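Side-chain contacts in alternansucrase (Leuconostoc mesenteroides, PDB 6HVG), which belongs to glycoside hydrolase family 70, enzymes built around a TIM-barrel catalytic domain, and also carries repeats of the choline-binding type toward both ends of the chain: residues Ala430-Glu433 / Thr434-Arg437; Ala523-Gly526 / Leu527-Leu530; Ala1038-Asp1041 / Ser1042-Ile1045; Leu1212-Leu1215 / Arg1216-Tyr1219. All blocks are in the same frame, centred on the assembly; numbering follows the deposited sequence.

Contact 1 of 4, residues Ala430-Glu433 / Thr434-Arg437; sequences ASTE and TDMR
The carboxylate of D435 takes two donors of T432 on one and the same face. The hydroxyl OG1 of T432 stands well above the carboxylate plane, 72° out of it, and lies 2.8 Å from D435 OD2. The backbone N of T432 reaches the same oxygen from its anti side, 3.2 Å from D435 OD2, along a nearly straight N-H direction. OD2 is thus gripped twice, which fixes the rotation of the carboxylate and would probably favour its charged form. The T432 hydroxyl is brought over this face because OG1 sits between the backbone N and the carbonyl carbon (chi1 50°). The other flat group is the guanidinium of R437. M436 O lies in its plane, 3.0 Å from R437 NH1, although NH1 itself stands above the plane of that carbonyl.

The backbone repeats the pairing of T432 with D435. A type I beta turn from T432 to D435 is closed by the bond between D435 N and T432 O, and D435 is also the centre of an inverse gamma turn, with a weak bond from M436 N to T434 O. The aspartate therefore ties the last turn residue back to the first by side chain and main chain alike. Below the turn, CB of S431 meets CB of D435 at 4.0 Å, while S431 OG is bonded to the carbonyls of P418 and T419.

The turn lies at the surface in the loop from strand 427-430 to strand 437-438. S431 and R437 both rest on I421 of strand 420-423, and R437 forms a salt bridge with E489 of helix 474-495.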
loop_
_atom_site.group_PDB
_atom_site.type_symbol
_atom_site.label_atom_id
_atom_site.label_comp_id
_atom_site.label_asym_id
_atom_site.label_seq_id
_atom_site.Cartn_x
_atom_site.Cartn_y
_atom_site.Cartn_z
ATOM N N ALA A 430 37.390 -31.514 -24.734
ATOM C CA ALA A 430 36.007 -31.954 -24.674
ATOM C C ALA A 430 35.481 -31.721 -23.258
ATOM O O ALA A 430 36.207 -31.916 -22.286
ATOM C CB ALA A 430 35.926 -33.426 -25.049
ATOM N N SER A 431 34.234 -31.288 -23.135
ATOM C CA SER A 431 33.663 -31.013 -21.819
ATOM C C SER A 431 33.142 -32.270 -21.148
ATOM O O SER A 431 32.688 -33.210 -21.815
ATOM C CB SER A 431 32.523 -29.990 -21.915
ATOM O OG SER A 431 31.640 -30.314 -22.971
ATOM N N THR A 432 33.167 -32.242 -19.817
ATOM C CA THR A 432 32.558 -33.260 -18.970
ATOM C C THR A 432 31.287 -32.672 -18.392
ATOM O O THR A 432 31.240 -31.484 -18.080
ATOM C CB THR A 432 33.486 -33.628 -17.806
ATOM O OG1 THR A 432 33.916 -32.426 -17.154
ATOM C CG2 THR A 432 34.695 -34.382 -18.316
ATOM N N GLU A 433 30.278 -33.512 -18.202
ATOM C CA GLU A 433 28.925 -33.067 -17.829
ATOM C C GLU A 433 28.860 -31.945 -16.787
ATOM O O GLU A 433 27.949 -31.127 -16.824
ATOM C CB GLU A 433 28.116 -34.273 -17.338
ATOM C CG GLU A 433 27.660 -35.186 -18.477
ATOM C CD GLU A 433 27.528 -36.653 -18.079
ATOM O OE1 GLU A 433 26.932 -36.969 -17.023
ATOM O OE2 GLU A 433 28.051 -37.482 -18.843
ATOM N N THR A 434 29.833 -31.896 -15.882
ATOM C CA THR A 434 29.892 -30.842 -14.858
ATOM C C THR A 434 30.428 -29.488 -15.359
ATOM O O THR A 434 30.290 -28.485 -14.661
ATOM C CB THR A 434 30.784 -31.262 -13.668
ATOM O OG1 THR A 434 32.162 -31.257 -14.075
ATOM C CG2 THR A 434 30.392 -32.653 -13.128
ATOM N N ASP A 435 31.070 -29.466 -16.531
ATOM C CA ASP A 435 31.674 -28.240 -17.094
ATOM C C ASP A 435 30.623 -27.352 -17.741
ATOM O O ASP A 435 30.447 -27.337 -18.958
ATOM C CB ASP A 435 32.765 -28.582 -18.126
ATOM C CG ASP A 435 34.027 -29.107 -17.495
ATOM O OD1 ASP A 435 34.339 -28.696 -16.361
ATOM O OD2 ASP A 435 34.698 -29.954 -18.128
ATOM N N MET A 436 29.923 -26.608 -16.907
ATOM C CA MET A 436 28.848 -25.739 -17.356
ATOM C C MET A 436 29.427 -24.344 -17.465
ATOM O O MET A 436 30.283 -23.960 -16.671
ATOM C CB MET A 436 27.682 -25.786 -16.367
ATOM C CG MET A 436 26.956 -27.116 -16.393
ATOM S SD MET A 436 25.821 -27.172 -17.803
ATOM C CE MET A 436 24.787 -28.566 -17.374
ATOM N N ARG A 437 28.997 -23.585 -18.461
ATOM C CA ARG A 437 29.477 -22.224 -18.635
ATOM C C ARG A 437 28.296 -21.287 -18.889
ATOM O O ARG A 437 27.262 -21.716 -19.373
ATOM C CB ARG A 437 30.476 -22.150 -19.800
ATOM C CG ARG A 437 31.858 -22.728 -19.509
ATOM C CD ARG A 437 32.617 -21.875 -18.491
ATOM N NE ARG A 437 33.978 -22.338 -18.185
ATOM C CZ ARG A 437 34.272 -23.382 -17.412
ATOM N NH1 ARG A 437 33.301 -24.129 -16.880
ATOM N NH2 ARG A 437 35.537 -23.723 -17.207
#

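Contact 2 of 4, residues Ala523-Gly526 / Leu527-Leu530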
loop_
_atom_site.group_PDB
_atom_site.type_symbol
_atom_site.label_atom_id
_atom_site.label_comp_id
_atom_site.label_asym_id
_atom_site.label_seq_id
_atom_site.Cartn_x
_atom_site.Cartn_y
_atom_site.Cartn_z
ATOM N N ALA A 523 4.739 0.264 -9.256
ATOM C CA ALA A 523 3.787 1.319 -8.899
ATOM C C ALA A 523 3.277 1.084 -7.481
ATOM O O ALA A 523 3.281 -0.043 -7.006
ATOM C CB ALA A 523 2.615 1.321 -9.863
ATOM N N PHE A 524 2.818 2.134 -6.810
ATOM C CA PHE A 524 2.380 1.985 -5.420
ATOM C C PHE A 524 1.008 2.549 -5.144
ATOM O O PHE A 524 0.637 2.771 -4.020
ATOM C CB PHE A 524 3.392 2.609 -4.485
ATOM C CG PHE A 524 4.738 1.950 -4.533
ATOM C CD1 PHE A 524 5.716 2.397 -5.407
ATOM C CD2 PHE A 524 5.023 0.887 -3.700
ATOM C CE1 PHE A 524 6.961 1.798 -5.435
ATOM C CE2 PHE A 524 6.269 0.279 -3.729
ATOM C CZ PHE A 524 7.241 0.739 -4.597
ATOM N N ASP A 525 0.209 2.724 -6.170
ATOM C CA ASP A 525 -1.104 3.220 -5.914
ATOM C C ASP A 525 -2.025 2.038 -5.583
ATOM O O ASP A 525 -1.916 0.960 -6.161
ATOM C CB ASP A 525 -1.591 4.099 -7.073
ATOM C CG ASP A 525 -1.918 3.310 -8.300
ATOM O OD1 ASP A 525 -3.039 2.717 -8.326
ATOM O OD2 ASP A 525 -1.058 3.291 -9.222
ATOM N N GLY A 526 -2.935 2.266 -4.643
ATOM C CA GLY A 526 -3.867 1.248 -4.180
ATOM C C GLY A 526 -3.116 0.143 -3.465
ATOM O O GLY A 526 -2.034 0.386 -2.883
ATOM N N LEU A 527 -3.646 -1.080 -3.548
ATOM C CA LEU A 527 -3.024 -2.214 -2.867
ATOM C C LEU A 527 -1.644 -2.545 -3.402
ATOM O O LEU A 527 -0.890 -3.310 -2.789
ATOM C CB LEU A 527 -3.900 -3.433 -2.974
ATOM C CG LEU A 527 -5.287 -3.340 -2.323
ATOM C CD1 LEU A 527 -5.969 -4.689 -2.513
ATOM C CD2 LEU A 527 -5.233 -2.979 -0.851
ATOM N N GLN A 528 -1.287 -1.937 -4.528
ATOM C CA GLN A 528 0.066 -2.035 -5.041
ATOM C C GLN A 528 1.058 -1.462 -4.051
ATOM O O GLN A 528 2.239 -1.819 -4.055
ATOM C CB GLN A 528 0.182 -1.325 -6.373
ATOM C CG GLN A 528 -0.636 -1.969 -7.479
ATOM C CD GLN A 528 -0.461 -1.295 -8.807
ATOM O OE1 GLN A 528 -0.094 -1.912 -9.780
ATOM N NE2 GLN A 528 -0.679 -0.019 -8.840
ATOM N N TRP A 529 0.566 -0.589 -3.188
ATOM C CA TRP A 529 1.353 -0.005 -2.114
ATOM C C TRP A 529 2.119 -1.036 -1.289
ATOM O O TRP A 529 3.190 -0.728 -0.776
ATOM C CB TRP A 529 0.420 0.795 -1.191
ATOM C CG TRP A 529 1.054 1.357 0.018
ATOM C CD1 TRP A 529 0.997 0.853 1.291
ATOM C CD2 TRP A 529 1.827 2.553 0.090
ATOM N NE1 TRP A 529 1.710 1.666 2.155
ATOM C CE2 TRP A 529 2.228 2.715 1.444
ATOM C CE3 TRP A 529 2.238 3.491 -0.855
ATOM C CZ2 TRP A 529 3.021 3.790 1.869
ATOM C CZ3 TRP A 529 3.035 4.559 -0.434
ATOM C CH2 TRP A 529 3.419 4.698 0.917
ATOM N N LEU A 530 1.575 -2.250 -1.167
ATOM C CA LEU A 530 2.146 -3.241 -0.272
ATOM C C LEU A 530 3.437 -3.833 -0.810
ATOM O O LEU A 530 4.431 -3.891 -0.092
ATOM C CB LEU A 530 1.140 -4.349 0.008
ATOM C CG LEU A 530 -0.223 -3.963 0.583
ATOM C CD1 LEU A 530 -0.996 -5.232 0.893
ATOM C CD2 LEU A 530 -0.083 -3.143 1.849
#
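D525 and Q528 are joined through the side-chain amide of the glutamine. Q528 NE2 donates to the backbone oxygen D525 O over 3.1 Å, lying in the carbonyl plane on a lone pair, with the acceptor close to the plane of the amide itself. The same oxygen receives a weak bond from Q528 N at 3.4 Å. The other end of the amide is also occupied, because OE1 accepts from R1174 on strand 1166-1175, so both polar atoms of this buried group have partners. The carboxylate of D525 runs alongside the amide, their planes 70° apart.

The weak main-chain bond spans a type II' beta turn from D525 to Q528, which the amide bond from NE2 to the same oxygen reinforces; the turn leads straight into the short helix 528-531. G526 takes the second place of the turn, with the positive phi (66°) that this turn type requires. Its oxygen is satisfied by the helix: W529 N lies 2.8 Å from G526 O, above the carbonyl plane. L527 N is bonded to E1177, and L527 O accepts from L530 N at 3.1 Å.

W529 O receives Q774 NE2 and also lies at the edge of the F524 ring. In exchange, F524 O lies at the edge of the indole, and F524 CB packs against W529 CE3 at 3.9 Å. L527 points the other way, onto S574 and the calcium ligand N625, its side chain about 8 Å from the calcium ion.

Contact 3 of 4, residues Ala1038-Asp1041 / Ser1042-Ile1045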
loop_
_atom_site.group_PDB
_atom_site.type_symbol
_atom_site.label_atom_id
_atom_site.label_comp_id
_atom_site.label_asym_id
_atom_site.label_seq_id
_atom_site.Cartn_x
_atom_site.Cartn_y
_atom_site.Cartn_z
ATOM N N ALA A 1038 -31.043 -11.002 21.831
ATOM C CA ALA A 1038 -30.406 -10.955 23.149
ATOM C C ALA A 1038 -29.417 -12.075 23.360
ATOM O O ALA A 1038 -28.401 -11.882 24.029
ATOM C CB ALA A 1038 -31.457 -10.975 24.235
ATOM N N ALA A 1039 -29.685 -13.237 22.762
ATOM C CA ALA A 1039 -28.764 -14.374 22.881
ATOM C C ALA A 1039 -27.459 -14.122 22.153
ATOM O O ALA A 1039 -26.398 -14.294 22.719
ATOM C CB ALA A 1039 -29.418 -15.658 22.385
ATOM N N LEU A 1040 -27.530 -13.709 20.894
ATOM C CA LEU A 1040 -26.319 -13.402 20.131
ATOM C C LEU A 1040 -25.566 -12.267 20.811
ATOM O O LEU A 1040 -24.352 -12.325 20.910
ATOM C CB LEU A 1040 -26.659 -13.031 18.693
ATOM C CG LEU A 1040 -25.509 -12.973 17.693
ATOM C CD1 LEU A 1040 -24.747 -14.272 17.647
ATOM C CD2 LEU A 1040 -26.019 -12.665 16.294
ATOM N N ASP A 1041 -26.292 -11.270 21.342
ATOM C CA ASP A 1041 -25.688 -10.132 22.032
ATOM C C ASP A 1041 -24.946 -10.531 23.304
ATOM O O ASP A 1041 -24.086 -9.790 23.784
ATOM C CB ASP A 1041 -26.736 -9.082 22.389
ATOM C CG ASP A 1041 -27.351 -8.402 21.170
ATOM O OD1 ASP A 1041 -26.925 -8.675 20.019
ATOM O OD2 ASP A 1041 -28.295 -7.595 21.376
ATOM N N SER A 1042 -25.269 -11.698 23.855
ATOM C CA SER A 1042 -24.602 -12.191 25.061
ATOM C C SER A 1042 -23.195 -12.722 24.810
ATOM O O SER A 1042 -22.507 -13.097 25.757
ATOM C CB SER A 1042 -25.451 -13.272 25.722
ATOM O OG SER A 1042 -26.776 -12.795 25.943
ATOM N N ASN A 1043 -22.771 -12.765 23.544
ATOM C CA ASN A 1043 -21.422 -13.187 23.191
ATOM C C ASN A 1043 -20.432 -12.053 23.140
ATOM O O ASN A 1043 -20.793 -10.915 22.940
ATOM C CB ASN A 1043 -21.429 -13.881 21.848
ATOM C CG ASN A 1043 -22.109 -15.217 21.910
ATOM O OD1 ASN A 1043 -21.502 -16.205 22.325
ATOM N ND2 ASN A 1043 -23.385 -15.257 21.524
ATOM N N VAL A 1044 -19.170 -12.382 23.372
ATOM C CA VAL A 1044 -18.058 -11.448 23.199
ATOM C C VAL A 1044 -16.895 -12.212 22.578
ATOM O O VAL A 1044 -16.496 -13.270 23.091
ATOM C CB VAL A 1044 -17.594 -10.869 24.535
ATOM C CG1 VAL A 1044 -16.425 -9.930 24.307
ATOM C CG2 VAL A 1044 -18.731 -10.156 25.232
ATOM N N ILE A 1045 -16.348 -11.677 21.492
ATOM C CA ILE A 1045 -15.170 -12.267 20.863
ATOM C C ILE A 1045 -13.936 -11.549 21.356
ATOM O O ILE A 1045 -13.947 -10.336 21.500
ATOM C CB ILE A 1045 -15.212 -12.133 19.336
ATOM C CG1 ILE A 1045 -16.488 -12.754 18.776
ATOM C CG2 ILE A 1045 -14.017 -12.824 18.709
ATOM C CD1 ILE A 1045 -16.751 -12.395 17.344
#
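S1042 and N1043 turn back on the carbonyls of the short helix 1038-1041 that they follow. The hydroxyl of S1042 donates to the first of these, with OG 2.7 Å from A1038 O and tilted modestly from the carbonyl plane. It reaches this oxygen because OG stands beside the backbone N and anti to the carbonyl carbon (chi1 -53°), which directs it back along the helix. S1042 N bonds to A1039 O at 3.1 Å, from above that carbonyl's plane, and only weakly to A1038 O.

N1043 grips the next carbonyl twice. Its backbone N lies 3.1 Å from L1040 O, and its amide ND2 is likewise 3.1 Å from L1040 O; both come from the same face, and the oxygen lies practically in the plane of the amide. This second bond fixes the amide plane, so that OD1 is left for an outside donor.

The three-residue spacing of the bonds to A1039 O and L1040 O is that of a 3-10 turn, and it finishes the helix just ahead of strand 1045-1047, one of the eight parallel strands of the TIM barrel. The partners around it come largely from the approaches to the flanking strands. T1080, next to strand 1081-1083, meets both N1043 OD1 and V1044 N through its hydroxyl. On the side of strand 821-825, D819 N holds D1041 OD2, and V821 packs against L1040 and N1043. S1042 OG is further bonded to T1020 N, while D1041 O accepts from R854.

Contact 4 of 4, residues Leu1212-Leu1215 / Arg1216-Tyr1219; sequences LDKL and REEY
R1216 and D1213, one turn apart on helix 1212-1218, lie side by side and point the same way. NH1 of R1216 makes a hydrogen-bonded salt bridge to D1213 OD1 over 3.3 Å, meeting the oxygen from above the carboxylate plane, while the two flat groups are turned only 26° from each other. CG of the arginine is anti to its own N (chi1 -164°), and bends at chi2 and chi3 then lead the guanidinium back toward the aspartate. D1213 OD1 also forms a salt bridge with K1239, its stronger partner, so its charge is probably shared between the two.

E1217 extends past K1214 and forms a long salt bridge with it, NZ of K1214 to OE1 of E1217 being 3.7 Å. E1218 also crosses the same lysine. Here OE2 of E1218 meets the aliphatic part, 3.1 Å from K1214 CE, and the charged NZ is farther off, so the attraction is probably a general electrostatic one.

Y1219 is the first residue to leave helical backbone angles, yet its N still bonds to L1215 O at 2.8 Å. L1215 O also lies at the edge of the tyrosine ring, and CD1 of Y1219 packs on CD2 of L1215 at 4.2 Å. The ring goes on to A640 and L641 of helix 629-642, while L1215 touches H598 of helix 587-601.

Main-chain bonds from each residue to the carbonyl four places earlier, charged pairs along the outside and leucines turned inward mark an amphipathic alpha helix lying on the catalytic domain's helices.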
loop_
_atom_site.group_PDB
_atom_site.type_symbol
_atom_site.label_atom_id
_atom_site.label_comp_id
_atom_site.label_asym_id
_atom_site.label_seq_id
_atom_site.Cartn_x
_atom_site.Cartn_y
_atom_site.Cartn_z
ATOM N N LEU A 1212 -11.994 -35.086 1.357
ATOM C CA LEU A 1212 -13.085 -34.805 0.425
ATOM C C LEU A 1212 -13.933 -36.019 0.078
ATOM O O LEU A 1212 -15.152 -35.913 -0.066
ATOM C CB LEU A 1212 -12.532 -34.225 -0.877
ATOM C CG LEU A 1212 -11.865 -32.848 -0.785
ATOM C CD1 LEU A 1212 -11.112 -32.533 -2.065
ATOM C CD2 LEU A 1212 -12.871 -31.750 -0.493
ATOM N N ASP A 1213 -13.291 -37.167 -0.086
ATOM C CA ASP A 1213 -14.010 -38.368 -0.460
ATOM C C ASP A 1213 -14.946 -38.826 0.654
ATOM O O ASP A 1213 -16.090 -39.187 0.388
ATOM C CB ASP A 1213 -13.020 -39.483 -0.854
ATOM C CG ASP A 1213 -12.248 -39.162 -2.135
ATOM O OD1 ASP A 1213 -12.684 -38.277 -2.900
ATOM O OD2 ASP A 1213 -11.219 -39.812 -2.387
ATOM N N LYS A 1214 -14.467 -38.824 1.892
ATOM C CA LYS A 1214 -15.334 -39.100 3.044
ATOM C C LYS A 1214 -16.503 -38.112 3.110
ATOM O O LYS A 1214 -17.623 -38.493 3.433
ATOM C CB LYS A 1214 -14.533 -39.024 4.349
ATOM C CG LYS A 1214 -15.273 -39.512 5.591
ATOM C CD LYS A 1214 -15.344 -41.037 5.620
ATOM C CE LYS A 1214 -16.686 -41.572 6.118
ATOM N NZ LYS A 1214 -16.984 -42.936 5.601
ATOM N N LEU A 1215 -16.224 -36.842 2.814
ATOM C CA LEU A 1215 -17.236 -35.789 2.821
ATOM C C LEU A 1215 -18.267 -35.923 1.696
ATOM O O LEU A 1215 -19.436 -35.608 1.908
ATOM C CB LEU A 1215 -16.586 -34.405 2.765
ATOM C CG LEU A 1215 -15.946 -33.874 4.047
ATOM C CD1 LEU A 1215 -15.184 -32.594 3.761
ATOM C CD2 LEU A 1215 -16.963 -33.595 5.136
ATOM N N ARG A 1216 -17.847 -36.367 0.510
ATOM C CA ARG A 1216 -18.767 -36.533 -0.633
ATOM C C ARG A 1216 -19.717 -37.703 -0.395
ATOM O O ARG A 1216 -20.908 -37.616 -0.680
ATOM C CB ARG A 1216 -17.997 -36.761 -1.937
ATOM C CG ARG A 1216 -18.838 -36.553 -3.194
ATOM C CD ARG A 1216 -18.451 -37.464 -4.353
ATOM N NE ARG A 1216 -17.424 -36.871 -5.212
ATOM C CZ ARG A 1216 -16.121 -37.144 -5.164
ATOM N NH1 ARG A 1216 -15.635 -38.022 -4.285
ATOM N NH2 ARG A 1216 -15.295 -36.525 -6.014
ATOM N N GLU A 1217 -19.180 -38.790 0.145
ATOM C CA GLU A 1217 -19.981 -39.936 0.559
ATOM C C GLU A 1217 -21.043 -39.527 1.595
ATOM O O GLU A 1217 -22.199 -39.895 1.456
ATOM C CB GLU A 1217 -19.066 -41.028 1.134
ATOM C CG GLU A 1217 -19.741 -42.375 1.366
ATOM C CD GLU A 1217 -18.783 -43.442 1.879
ATOM O OE1 GLU A 1217 -17.565 -43.186 1.932
ATOM O OE2 GLU A 1217 -19.249 -44.553 2.222
ATOM N N GLU A 1218 -20.653 -38.758 2.614
ATOM C CA GLU A 1218 -21.573 -38.384 3.699
ATOM C C GLU A 1218 -22.534 -37.242 3.385
ATOM O O GLU A 1218 -23.648 -37.232 3.899
ATOM C CB GLU A 1218 -20.808 -38.011 4.960
ATOM C CG GLU A 1218 -20.212 -39.193 5.700
ATOM C CD GLU A 1218 -19.482 -38.751 6.954
ATOM O OE1 GLU A 1218 -20.008 -37.870 7.657
ATOM O OE2 GLU A 1218 -18.386 -39.273 7.242
ATOM N N TYR A 1219 -22.103 -36.266 2.592
ATOM C CA TYR A 1219 -22.936 -35.080 2.316
ATOM C C TYR A 1219 -22.897 -34.738 0.835
ATOM O O TYR A 1219 -22.362 -33.700 0.463
ATOM C CB TYR A 1219 -22.468 -33.859 3.143
ATOM C CG TYR A 1219 -22.322 -34.116 4.622
ATOM C CD1 TYR A 1219 -21.098 -34.486 5.163
ATOM C CD2 TYR A 1219 -23.403 -33.999 5.479
ATOM C CE1 TYR A 1219 -20.958 -34.735 6.525
ATOM C CE2 TYR A 1219 -23.276 -34.248 6.844
ATOM C CZ TYR A 1219 -22.051 -34.613 7.355
ATOM O OH TYR A 1219 -21.901 -34.859 8.686
#

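How the contacts relate
The four contacts follow one another along the chain and none touches another. Contact 1 is the outlier: its centre is about 47 Å from the centre of the chain and about 71 Å from that of contact 3. Contacts 2, 3 and 4 all fall within the glycoside hydrolase family 70 region, their centres separated by about 38 Å (2 and 3), 42 Å (2 and 4) and 33 Å (3 and 4). Contact 3 leads into a barrel strand, whereas contact 4 packs on helices. Contact 2 comes near the calcium ion, held by E575, D581, N625 and D1159, but only indirectly: L527 rests on N625, its side chain about 8 Å from the ion.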